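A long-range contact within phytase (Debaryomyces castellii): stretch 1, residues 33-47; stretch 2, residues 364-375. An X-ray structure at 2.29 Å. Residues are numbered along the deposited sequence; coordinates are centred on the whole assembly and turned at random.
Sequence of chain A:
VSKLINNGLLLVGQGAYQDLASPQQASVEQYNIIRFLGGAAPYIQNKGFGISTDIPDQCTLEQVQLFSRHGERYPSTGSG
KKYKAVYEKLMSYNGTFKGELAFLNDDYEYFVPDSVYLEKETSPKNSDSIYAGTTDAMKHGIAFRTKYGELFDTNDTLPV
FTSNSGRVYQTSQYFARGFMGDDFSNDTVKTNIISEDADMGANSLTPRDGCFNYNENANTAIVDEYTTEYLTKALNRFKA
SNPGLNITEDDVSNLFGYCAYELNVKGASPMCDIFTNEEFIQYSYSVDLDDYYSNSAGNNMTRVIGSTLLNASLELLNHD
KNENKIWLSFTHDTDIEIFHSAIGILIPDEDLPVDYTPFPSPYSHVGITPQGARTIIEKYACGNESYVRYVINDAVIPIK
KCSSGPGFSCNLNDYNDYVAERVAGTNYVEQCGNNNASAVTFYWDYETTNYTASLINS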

ATOM      1  N   ILE A  33     -14.678  -3.119   4.065  1.00 17.63           N
ATOM      2  CA  ILE A  33     -15.844  -3.953   4.391  1.00 17.44           C
ATOM      3  C   ILE A  33     -16.155  -3.863   5.904  1.00 17.41           C
ATOM      4  O   ILE A  33     -17.319  -3.753   6.314  1.00 17.23           O
ATOM      5  CB  ILE A  33     -15.550  -5.434   3.862  1.00 17.76           C
ATOM      6  CG1 ILE A  33     -16.773  -6.380   3.790  1.00 19.62           C
ATOM      7  CG2 ILE A  33     -14.510  -6.130   4.661  1.00 16.32           C
ATOM      8  CD1 ILE A  33     -18.043  -5.676   3.769  1.00 24.15           C
ATOM      9  N   ILE A  34     -15.105  -3.882   6.735  1.00 16.43           N
ATOM     10  CA  ILE A  34     -15.277  -3.751   8.164  1.00 16.03           C
ATOM     11  C   ILE A  34     -16.174  -2.577   8.549  1.00 17.23           C
ATOM     12  O   ILE A  34     -16.988  -2.703   9.481  1.00 17.02           O
ATOM     13  CB  ILE A  34     -13.928  -3.656   8.879  1.00 15.52           C
ATOM     14  CG1 ILE A  34     -13.114  -4.909   8.604  1.00 13.88           C
ATOM     15  CG2 ILE A  34     -14.134  -3.483  10.384  1.00 14.25           C
ATOM     16  CD1 ILE A  34     -11.720  -4.871   9.165  1.00 14.52           C
ATOM     17  N   ARG A  35     -16.046  -1.456   7.844  1.00 18.00           N
ATOM     18  CA  ARG A  35     -16.753  -0.262   8.254  1.00 19.86           C
ATOM     19  C   ARG A  35     -18.257  -0.406   8.036  1.00 20.08           C
ATOM     20  O   ARG A  35     -19.018   0.391   8.568  1.00 20.28           O
ATOM     21  CB  ARG A  35     -16.158   1.042   7.634  1.00 19.97           C
ATOM     22  CG  ARG A  35     -14.762   1.372   8.224  1.00 21.79           C
ATOM     23  CD  ARG A  35     -14.455   2.840   8.676  1.00 20.10           C
ATOM     24  NE  ARG A  35     -13.012   3.015   8.996  1.00 20.05           N
ATOM     25  CZ  ARG A  35     -12.047   2.887   8.041  1.00 23.56           C
ATOM     26  NH1 ARG A  35     -12.414   2.598   6.772  1.00 21.23           N
ATOM     27  NH2 ARG A  35     -10.741   3.044   8.316  1.00 19.76           N
ATOM     28  N   PHE A  36     -18.670  -1.440   7.292  1.00 20.47           N
ATOM     29  CA  PHE A  36     -20.092  -1.662   7.005  1.00 20.43           C
ATOM     30  C   PHE A  36     -20.678  -2.826   7.758  1.00 21.03           C
ATOM     31  O   PHE A  36     -21.884  -3.128   7.600  1.00 20.34           O
ATOM     32  CB  PHE A  36     -20.327  -1.833   5.506  1.00 20.73           C
ATOM     33  CG  PHE A  36     -19.727  -0.733   4.707  1.00 19.98           C
ATOM     34  CD1 PHE A  36     -20.086   0.584   4.959  1.00 18.06           C
ATOM     35  CD2 PHE A  36     -18.746  -1.001   3.770  1.00 21.62           C
ATOM     36  CE1 PHE A  36     -19.496   1.619   4.275  1.00 20.89           C
ATOM     37  CE2 PHE A  36     -18.153   0.046   3.061  1.00 22.70           C
ATOM     38  CZ  PHE A  36     -18.517   1.350   3.324  1.00 21.82           C
ATOM     39  N   LEU A  37     -19.839  -3.472   8.577  1.00 20.48           N
ATOM     40  CA  LEU A  37     -20.273  -4.705   9.267  1.00 20.48           C
ATOM     41  C   LEU A  37     -20.659  -4.485  10.719  1.00 20.38           C
ATOM     42  O   LEU A  37     -20.792  -5.438  11.469  1.00 19.78           O
ATOM     43  CB  LEU A  37     -19.262  -5.843   9.100  1.00 19.82           C
ATOM     44  CG  LEU A  37     -19.179  -6.287   7.635  1.00 18.95           C
ATOM     45  CD1 LEU A  37     -18.040  -7.283   7.416  1.00 16.72           C
ATOM     46  CD2 LEU A  37     -20.509  -6.846   7.203  1.00 16.58           C
ATOM     47  N   GLY A  38     -20.842  -3.216  11.092  1.00 20.44           N
ATOM     48  CA  GLY A  38     -21.479  -2.875  12.368  1.00 20.80           C
ATOM     49  C   GLY A  38     -20.685  -3.177  13.637  1.00 20.84           C
ATOM     50  O   GLY A  38     -21.266  -3.311  14.696  1.00 20.61           O
ATOM     51  N   GLY A  39     -19.357  -3.280  13.537  1.00 20.71           N
ATOM     52  CA  GLY A  39     -18.537  -3.650  14.696  1.00 19.46           C
ATOM     53  C   GLY A  39     -18.352  -5.146  14.879  1.00 18.98           C
ATOM     54  O   GLY A  39     -17.668  -5.576  15.799  1.00 19.86           O
ATOM     55  N   ALA A  40     -18.921  -5.957  14.001  1.00 18.31           N
ATOM     56  CA  ALA A  40     -18.842  -7.410  14.155  1.00 18.23           C
ATOM     57  C   ALA A  40     -17.564  -7.960  13.564  1.00 18.52           C
ATOM     58  O   ALA A  40     -17.065  -9.008  13.994  1.00 20.00           O
ATOM     59  CB  ALA A  40     -20.053  -8.083  13.479  1.00 17.76           C
ATOM     60  N   ALA A  41     -17.069  -7.279  12.533  1.00 18.02           N
ATOM     61  CA  ALA A  41     -15.944  -7.748  11.754  1.00 17.14           C
ATOM     62  C   ALA A  41     -14.635  -7.343  12.496  1.00 16.65           C
ATOM     63  O   ALA A  41     -14.717  -6.795  13.602  1.00 16.06           O
ATOM     64  CB  ALA A  41     -16.025  -7.181  10.331  1.00 16.37           C
ATOM     65  N   PRO A  42     -13.448  -7.626  11.945  1.00 15.83           N
ATOM     66  CA  PRO A  42     -12.212  -7.319  12.660  1.00 15.72           C
ATOM     67  C   PRO A  42     -12.022  -5.837  13.053  1.00 16.13           C
ATOM     68  O   PRO A  42     -12.725  -4.939  12.542  1.00 14.87           O
ATOM     69  CB  PRO A  42     -11.108  -7.815  11.707  1.00 15.16           C
ATOM     70  CG  PRO A  42     -11.801  -8.944  10.941  1.00 16.58           C
ATOM     71  CD  PRO A  42     -13.177  -8.338  10.684  1.00 16.47           C
ATOM     72  N   TYR A  43     -11.066  -5.613  13.963  1.00 16.38           N
ATOM     73  CA  TYR A  43     -10.680  -4.272  14.349  1.00 16.42           C
ATOM     74  C   TYR A  43     -10.380  -3.417  13.128  1.00 16.48           C
ATOM     75  O   TYR A  43      -9.785  -3.894  12.146  1.00 16.29           O
ATOM     76  CB  TYR A  43      -9.411  -4.305  15.223  1.00 17.03           C
ATOM     77  CG  TYR A  43      -9.017  -2.928  15.666  1.00 15.47           C
ATOM     78  CD1 TYR A  43      -9.844  -2.189  16.500  1.00 13.39           C
ATOM     79  CD2 TYR A  43      -7.834  -2.350  15.223  1.00 14.93           C
ATOM     80  CE1 TYR A  43      -9.490  -0.910  16.892  1.00 13.50           C
ATOM     81  CE2 TYR A  43      -7.470  -1.084  15.619  1.00 14.26           C
ATOM     82  CZ  TYR A  43      -8.296  -0.367  16.437  1.00 15.63           C
ATOM     83  OH  TYR A  43      -7.906   0.924  16.801  1.00 19.79           O
ATOM     84  N   ILE A  44     -10.792  -2.152  13.203  1.00 16.17           N
ATOM     85  CA  ILE A  44     -10.336  -1.160  12.259  1.00 15.88           C
ATOM     86  C   ILE A  44     -10.185   0.167  12.981  1.00 15.45           C
ATOM     87  O   ILE A  44     -10.978   0.507  13.859  1.00 15.23           O
ATOM     88  CB  ILE A  44     -11.324  -1.059  11.040  1.00 15.96           C
ATOM     89  CG1 ILE A  44     -10.643  -0.362   9.856  1.00 15.71           C
ATOM     90  CG2 ILE A  44     -12.646  -0.427  11.470  1.00 17.32           C
ATOM     91  CD1 ILE A  44     -11.410  -0.471   8.552  1.00 15.96           C
ATOM     92  N   GLN A  45      -9.163   0.916  12.587  1.00 15.92           N
ATOM     93  CA  GLN A  45      -8.874   2.223  13.168  1.00 15.76           C
ATOM     94  C   GLN A  45      -9.888   3.246  12.712  1.00 16.22           C
ATOM     95  O   GLN A  45     -10.354   3.231  11.562  1.00 16.15           O
ATOM     96  CB  GLN A  45      -7.468   2.703  12.792  1.00 15.49           C
ATOM     97  CG  GLN A  45      -6.376   1.778  13.272  1.00 15.00           C
ATOM     98  CD  GLN A  45      -5.006   2.227  12.863  1.00 15.98           C
ATOM     99  OE1 GLN A  45      -4.838   2.977  11.893  1.00 18.15           O
ATOM    100  NE2 GLN A  45      -4.015   1.770  13.587  1.00 14.84           N
ATOM    101  N   ASN A  46     -10.215   4.151  13.624  1.00 16.81           N
ATOM    102  CA  ASN A  46     -11.134   5.205  13.341  1.00 17.42           C
ATOM    103  C   ASN A  46     -10.578   6.039  12.173  1.00 18.12           C
ATOM    104  O   ASN A  46      -9.354   6.245  12.085  1.00 18.74           O
ATOM    105  CB  ASN A  46     -11.289   5.995  14.620  1.00 17.00           C
ATOM    106  CG  ASN A  46     -12.272   7.114  14.493  1.00 18.54           C
ATOM    107  OD1 ASN A  46     -11.989   8.106  13.829  1.00 20.46           O
ATOM    108  ND2 ASN A  46     -13.437   6.975  15.134  1.00 18.97           N
ATOM    109  N   LYS A  47     -11.447   6.506  11.274  1.00 19.11           N
ATOM    110  CA  LYS A  47     -10.973   7.294  10.109  1.00 21.21           C
ATOM    111  C   LYS A  47     -10.092   8.477  10.569  1.00 20.50           C
ATOM    112  O   LYS A  47      -9.075   8.754   9.957  1.00 20.63           O
ATOM    113  CB  LYS A  47     -12.120   7.738   9.198  1.00 19.44           C
ATOM    114  CG  LYS A  47     -13.045   6.565   8.715  1.00 25.56           C
ATOM    115  CD  LYS A  47     -14.232   7.056   7.786  1.00 21.06           C
ATOM    116  CE  LYS A  47     -14.576   5.960   6.708  1.00 27.00           C
ATOM    117  NZ  LYS A  47     -15.522   6.395   5.608  1.00 23.22           N
TER
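Stretch 2 364-375: SHVGITPQGART

Residues 364-375 pack against 33-47 across a separation of at least 321 residues, burying 703 Å² in total. Stretch 2 opens with a short, weakly bonded helix at about 365-368, preceded by Ser-364 at the N-cap, then passes through a type II turn from Pro-370 to Ala-373 into a strand at 374-375. Stretch 1 is mostly irregular, with a type I' turn from Leu-37 to Ala-40. The closest CA pair is Gly-39 and Pro-370, 4.0 Å apart; Tyr-43 lies nearest Gln-371 and Asn-46 nearest Gly-367, so the pairing follows no single running direction.

The close packing here depends on Gly-39, whose CA lies 3.6 Å from Thr-369 O in a CA-H...O contact. A CB on Gly-39 would clash with Thr-369 O and His-365 CE1. Beside it, Gly-38 O lies 3.0 Å from His-365 ND1, at the edge of the imidazole.

Two direct hydrogen bonds tie side-chain amides to carbonyls, one in each sense: Gln-371 NE2 donates to Ala-40 O (3.2 Å) and Asn-46 ND2 to Gly-367 O (2.9 Å). Water extends this polar network. One molecule donates to Ala-41 O (2.6 Å) and accepts from Gln-371 N (3.2 Å); another donates to both Ile-44 O (2.8 Å) and Val-366 O (2.7 Å), bridging the backbones.

Apolar contacts centre on Val-366 and Pro-370. Val-366 CG2 lies 4.2 Å from Ile-44 CG2 and 4.4 Å from Ile-34 CG2, while Pro-370 CG meets Tyr-43 CD1 at 3.6 Å.

The Arg-374 guanidinium lies flat over one face of Tyr-43, with planes at 16° and Arg-374 CZ 3.7 Å from the ring centroid, a cation-pi arrangement. Arg-374 NE and NH2 also donate to Gly-372 O (3.1 and 3.0 Å), holding the stacked group to the turn that precedes it.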

ATOM      1  N   SER A 364     -21.407   6.836  14.065  1.00 25.13           N
ATOM      2  CA  SER A 364     -20.771   5.705  13.416  1.00 24.16           C
ATOM      3  C   SER A 364     -20.434   4.681  14.485  1.00 23.16           C
ATOM      4  O   SER A 364     -19.463   4.815  15.251  1.00 22.82           O
ATOM      5  CB  SER A 364     -19.538   6.157  12.627  1.00 24.41           C
ATOM      6  OG  SER A 364     -18.866   5.038  12.076  1.00 24.78           O
ATOM      7  N   HIS A 365     -21.258   3.654  14.554  1.00 21.84           N
ATOM      8  CA  HIS A 365     -21.037   2.673  15.592  1.00 21.20           C
ATOM      9  C   HIS A 365     -19.619   2.049  15.541  1.00 20.56           C
ATOM     10  O   HIS A 365     -18.919   1.976  16.559  1.00 19.36           O
ATOM     11  CB  HIS A 365     -22.087   1.607  15.518  1.00 20.45           C
ATOM     12  CG  HIS A 365     -21.838   0.497  16.459  1.00 20.76           C
ATOM     13  ND1 HIS A 365     -21.233  -0.670  16.072  1.00 23.11           N
ATOM     14  CD2 HIS A 365     -22.064   0.387  17.786  1.00 20.64           C
ATOM     15  CE1 HIS A 365     -21.139  -1.476  17.115  1.00 22.97           C
ATOM     16  NE2 HIS A 365     -21.639  -0.859  18.162  1.00 21.58           N
ATOM     17  N   VAL A 366     -19.209   1.620  14.348  1.00 20.38           N
ATOM     18  CA  VAL A 366     -17.890   0.985  14.122  1.00 19.94           C
ATOM     19  C   VAL A 366     -16.694   1.941  14.349  1.00 20.23           C
ATOM     20  O   VAL A 366     -15.576   1.486  14.585  1.00 20.05           O
ATOM     21  CB  VAL A 366     -17.842   0.347  12.717  1.00 19.66           C
ATOM     22  CG1 VAL A 366     -17.834   1.421  11.639  1.00 19.24           C
ATOM     23  CG2 VAL A 366     -16.660  -0.592  12.583  1.00 18.74           C
ATOM     24  N   GLY A 367     -16.932   3.257  14.272  1.00 20.83           N
ATOM     25  CA  GLY A 367     -15.904   4.251  14.575  1.00 20.89           C
ATOM     26  C   GLY A 367     -15.609   4.219  16.077  1.00 21.36           C
ATOM     27  O   GLY A 367     -14.533   4.649  16.526  1.00 21.61           O
ATOM     28  N   ILE A 368     -16.559   3.689  16.851  1.00 20.81           N
ATOM     29  CA  ILE A 368     -16.450   3.687  18.309  1.00 20.56           C
ATOM     30  C   ILE A 368     -16.093   2.302  18.795  1.00 20.94           C
ATOM     31  O   ILE A 368     -15.101   2.150  19.524  1.00 21.55           O
ATOM     32  CB  ILE A 368     -17.741   4.186  19.026  1.00 20.81           C
ATOM     33  CG1 ILE A 368     -18.221   5.564  18.522  1.00 21.38           C
ATOM     34  CG2 ILE A 368     -17.507   4.255  20.551  1.00 21.16           C
ATOM     35  CD1 ILE A 368     -19.532   6.099  19.313  1.00 20.72           C
ATOM     36  N   THR A 369     -16.879   1.291  18.396  1.00 20.44           N
ATOM     37  CA  THR A 369     -16.662  -0.060  18.886  1.00 20.80           C
ATOM     38  C   THR A 369     -16.538  -1.127  17.804  1.00 20.88           C
ATOM     39  O   THR A 369     -17.442  -1.961  17.653  1.00 21.37           O
ATOM     40  CB  THR A 369     -17.733  -0.497  19.929  1.00 21.24           C
ATOM     41  OG1 THR A 369     -19.020  -0.567  19.300  1.00 23.37           O
ATOM     42  CG2 THR A 369     -17.908   0.539  21.064  1.00 19.44           C
ATOM     43  N   PRO A 370     -15.421  -1.141  17.071  1.00 20.37           N
ATOM     44  CA  PRO A 370     -15.124  -2.270  16.220  1.00 20.06           C
ATOM     45  C   PRO A 370     -14.741  -3.372  17.181  1.00 19.69           C
ATOM     46  O   PRO A 370     -14.577  -3.093  18.377  1.00 19.89           O
ATOM     47  CB  PRO A 370     -13.888  -1.800  15.452  1.00 19.36           C
ATOM     48  CG  PRO A 370     -13.205  -0.877  16.438  1.00 19.44           C
ATOM     49  CD  PRO A 370     -14.352  -0.120  16.994  1.00 20.56           C
ATOM     50  N   GLN A 371     -14.592  -4.600  16.691  1.00 19.35           N
ATOM     51  CA  GLN A 371     -14.038  -5.658  17.549  1.00 18.95           C
ATOM     52  C   GLN A 371     -12.670  -5.166  17.963  1.00 18.95           C
ATOM     53  O   GLN A 371     -11.956  -4.586  17.134  1.00 19.91           O
ATOM     54  CB  GLN A 371     -13.925  -6.958  16.796  1.00 17.54           C
ATOM     55  CG  GLN A 371     -15.245  -7.534  16.363  1.00 17.21           C
ATOM     56  CD  GLN A 371     -15.988  -8.245  17.509  1.00 20.46           C
ATOM     57  OE1 GLN A 371     -15.585  -8.153  18.667  1.00 18.00           O
ATOM     58  NE2 GLN A 371     -17.065  -8.954  17.171  1.00 16.71           N
ATOM     59  N   GLY A 372     -12.319  -5.334  19.238  1.00 18.16           N
ATOM     60  CA  GLY A 372     -11.023  -4.901  19.707  1.00 16.82           C
ATOM     61  C   GLY A 372     -10.997  -3.394  19.887  1.00 17.56           C
ATOM     62  O   GLY A 372      -9.917  -2.793  19.919  1.00 18.13           O
ATOM     63  N   ALA A 373     -12.175  -2.772  19.987  1.00 17.18           N
ATOM     64  CA  ALA A 373     -12.299  -1.330  20.229  1.00 16.64           C
ATOM     65  C   ALA A 373     -11.423  -0.843  21.384  1.00 16.97           C
ATOM     66  O   ALA A 373     -11.296  -1.519  22.404  1.00 16.60           O
ATOM     67  CB  ALA A 373     -13.738  -0.968  20.507  1.00 15.92           C
ATOM     68  N   ARG A 374     -10.864   0.353  21.231  1.00 16.82           N
ATOM     69  CA  ARG A 374     -10.015   0.929  22.230  1.00 16.96           C
ATOM     70  C   ARG A 374     -10.383   2.384  22.398  1.00 18.08           C
ATOM     71  O   ARG A 374     -10.325   3.176  21.459  1.00 19.44           O
ATOM     72  CB  ARG A 374      -8.523   0.743  21.866  1.00 16.59           C
ATOM     73  CG  ARG A 374      -8.144   1.160  20.439  1.00 16.39           C
ATOM     74  CD  ARG A 374      -6.987   0.405  19.851  1.00 15.23           C
ATOM     75  NE  ARG A 374      -7.392  -0.965  19.609  1.00 16.50           N
ATOM     76  CZ  ARG A 374      -6.618  -1.934  19.134  1.00 18.77           C
ATOM     77  NH1 ARG A 374      -5.338  -1.708  18.833  1.00 19.58           N
ATOM     78  NH2 ARG A 374      -7.151  -3.134  18.932  1.00 18.16           N
ATOM     79  N   THR A 375     -10.816   2.742  23.590  1.00 18.52           N
ATOM     80  CA  THR A 375     -11.018   4.130  23.891  1.00 18.53           C
ATOM     81  C   THR A 375      -9.932   4.481  24.889  1.00 19.26           C
ATOM     82  O   THR A 375      -9.815   3.872  25.946  1.00 19.02           O
ATOM     83  CB  THR A 375     -12.442   4.344  24.453  1.00 18.55           C
ATOM     84  OG1 THR A 375     -13.350   4.471  23.340  1.00 19.02           O
ATOM     85  CG2 THR A 375     -12.555   5.669  25.260  1.00 14.86           C
TER
HETATM   86  O   HOH W   1     -15.285  -4.231  13.584  1.00 16.48           O
HETATM   87  O   HOH W   2     -13.046   2.375  14.005  1.00 17.35           O